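PDB 4G76: phosphodiesterase from Pseudomonas aeruginosa, which probably kills related bacteria as a colicin M-like bacteriocin, a metal-dependent phosphodiesterase that cleaves the lipid II precursor of peptidoglycan. Local coordinates for residues L166-N171 with G212-R217. Residues are numbered along the deposited sequence; the frame is centred on the assembly and turned at random.
Sequences LNIKPN and GEITLR
L166 and I214 meet tip to tip. CD1 of L166 lies 3.7 Å from CD1 of I214, the closest approach between the two segments. I214 carries its CG1 branch between the backbone N and the carbonyl carbon (chi1 64°). The extended chain beyond it (chi2 -177°) sends CD1 off the strand to L166. CD1 of I168 lies between the ends of I214 and L216. It reaches both, at 4.5 Å from CD1 of I214 and 4.4 Å from CD2 of L216, so these are loose contacts. P170 closes the row. The side chains of P170 and L216 cross at about a right angle, with CG of the ring 4.1 Å from CD1 of L216. L216 thus offers one methyl to I168 and the other to P170.

No hydrogen bond joins the segments, and the contact is wholly apolar and mostly buried. The loop is also tied by a hydrogen bond from the backbone N of K169 to OD2 of D203. Y198 of the adjacent strand 188-199 touches both P170 and L216. E213, a magnesium-binding residue, turns its side chain to the opposite side of the strand from I214. The loop 166-171 therefore covers one face of the mixed sheet at the start of strand 213-224, which pairs antiparallel with strand 188-199. I214 lies close to V211 and D241, the other magnesium-binding residues of this colicin M domain.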
loop_
_atom_site.group_PDB
_atom_site.type_symbol
_atom_site.label_atom_id
_atom_site.label_comp_id
_atom_site.label_asym_id
_atom_site.label_seq_id
_atom_site.Cartn_x
_atom_site.Cartn_y
_atom_site.Cartn_z
ATOM N N LEU A 166 -9.551 3.197 0.721
ATOM C CA LEU A 166 -9.409 2.195 -0.321
ATOM C C LEU A 166 -9.649 2.868 -1.654
ATOM O O LEU A 166 -9.206 2.378 -2.694
ATOM C CB LEU A 166 -10.442 1.087 -0.155
ATOM C CG LEU A 166 -10.255 0.065 0.959
ATOM C CD1 LEU A 166 -11.305 -1.011 0.784
ATOM C CD2 LEU A 166 -8.862 -0.537 0.916
ATOM N N ASN A 167 -10.369 3.988 -1.616
ATOM C CA ASN A 167 -10.780 4.659 -2.841
ATOM C C ASN A 167 -11.594 3.725 -3.741
ATOM O O ASN A 167 -11.435 3.730 -4.960
ATOM C CB ASN A 167 -9.557 5.189 -3.604
ATOM C CG ASN A 167 -9.936 6.177 -4.698
ATOM O OD1 ASN A 167 -10.997 6.805 -4.641
ATOM N ND2 ASN A 167 -9.073 6.314 -5.701
ATOM N N ILE A 168 -12.452 2.908 -3.139
ATOM C CA ILE A 168 -13.348 2.075 -3.931
ATOM C C ILE A 168 -14.730 2.721 -4.113
ATOM O O ILE A 168 -15.140 3.588 -3.343
ATOM C CB ILE A 168 -13.486 0.650 -3.365
ATOM C CG1 ILE A 168 -13.928 0.687 -1.905
ATOM C CG2 ILE A 168 -12.173 -0.099 -3.488
ATOM C CD1 ILE A 168 -14.311 -0.662 -1.391
ATOM N N LYS A 169 -15.427 2.297 -5.155
ATOM C CA LYS A 169 -16.736 2.836 -5.479
ATOM C C LYS A 169 -17.651 1.676 -5.830
ATOM O O LYS A 169 -18.008 1.492 -6.992
ATOM C CB LYS A 169 -16.638 3.790 -6.671
ATOM C CG LYS A 169 -15.599 4.903 -6.530
ATOM C CD LYS A 169 -16.071 5.983 -5.561
ATOM C CE LYS A 169 -15.259 7.262 -5.712
ATOM N NZ LYS A 169 -13.807 7.052 -5.413
ATOM N N PRO A 170 -18.030 0.879 -4.823
ATOM C CA PRO A 170 -18.867 -0.293 -5.092
ATOM C C PRO A 170 -20.228 0.142 -5.609
ATOM O O PRO A 170 -20.835 1.056 -5.051
ATOM C CB PRO A 170 -19.010 -0.948 -3.716
ATOM C CG PRO A 170 -17.948 -0.306 -2.854
ATOM C CD PRO A 170 -17.800 1.073 -3.383
ATOM N N ASN A 171 -20.685 -0.486 -6.687
ATOM C CA ASN A 171 -22.003 -0.188 -7.226
ATOM C C ASN A 171 -22.988 -1.220 -6.710
ATOM O O ASN A 171 -23.061 -2.335 -7.223
ATOM C CB ASN A 171 -21.976 -0.176 -8.757
ATOM C CG ASN A 171 -23.328 0.199 -9.367
ATOM O OD1 ASN A 171 -24.387 -0.026 -8.770
ATOM N ND2 ASN A 171 -23.292 0.755 -10.570
ATOM N N GLY A 212 -6.028 -6.290 -2.511
ATOM C CA GLY A 212 -6.620 -6.968 -3.649
ATOM C C GLY A 212 -8.084 -7.275 -3.408
ATOM O O GLY A 212 -8.880 -6.382 -3.105
ATOM N N GLU A 213 -8.438 -8.545 -3.531
ATOM C CA GLU A 213 -9.811 -8.964 -3.314
ATOM C C GLU A 213 -10.164 -8.961 -1.834
ATOM O O GLU A 213 -9.481 -9.583 -1.018
ATOM C CB GLU A 213 -10.039 -10.352 -3.895
ATOM C CG GLU A 213 -11.468 -10.832 -3.773
ATOM C CD GLU A 213 -11.742 -12.058 -4.627
ATOM O OE1 GLU A 213 -12.720 -12.031 -5.408
ATOM O OE2 GLU A 213 -10.972 -13.041 -4.524
ATOM N N ILE A 214 -11.231 -8.253 -1.490
ATOM C CA ILE A 214 -11.697 -8.214 -0.110
ATOM C C ILE A 214 -13.133 -8.726 -0.019
ATOM O O ILE A 214 -13.757 -9.026 -1.034
ATOM C CB ILE A 214 -11.620 -6.788 0.467
ATOM C CG1 ILE A 214 -12.575 -5.868 -0.289
ATOM C CG2 ILE A 214 -10.198 -6.252 0.381
ATOM C CD1 ILE A 214 -12.516 -4.440 0.171
ATOM N N THR A 215 -13.652 -8.842 1.198
ATOM C CA THR A 215 -15.043 -9.222 1.376
ATOM C C THR A 215 -15.795 -8.070 1.993
ATOM O O THR A 215 -15.443 -7.600 3.076
ATOM C CB THR A 215 -15.204 -10.445 2.275
ATOM O OG1 THR A 215 -14.340 -11.486 1.813
ATOM C CG2 THR A 215 -16.670 -10.930 2.264
ATOM N N LEU A 216 -16.833 -7.619 1.299
ATOM C CA LEU A 216 -17.631 -6.511 1.793
ATOM C C LEU A 216 -18.882 -7.031 2.482
ATOM O O LEU A 216 -19.337 -8.142 2.216
ATOM C CB LEU A 216 -18.022 -5.582 0.647
ATOM C CG LEU A 216 -16.892 -4.982 -0.188
ATOM C CD1 LEU A 216 -17.491 -4.108 -1.285
ATOM C CD2 LEU A 216 -15.932 -4.189 0.687
ATOM N N ARG A 217 -19.433 -6.220 3.372
ATOM C CA ARG A 217 -20.674 -6.555 4.021
ATOM C C ARG A 217 -21.674 -5.441 3.754
ATOM O O ARG A 217 -21.499 -4.309 4.209
ATOM C CB ARG A 217 -20.450 -6.741 5.519
ATOM C CG ARG A 217 -21.645 -7.283 6.289
ATOM C CD ARG A 217 -21.407 -7.081 7.771
ATOM N NE ARG A 217 -22.566 -7.423 8.585
ATOM C CZ ARG A 217 -22.900 -6.786 9.705
ATOM N NH1 ARG A 217 -22.171 -5.759 10.134
ATOM N NH2 ARG A 217 -23.975 -7.164 10.388
#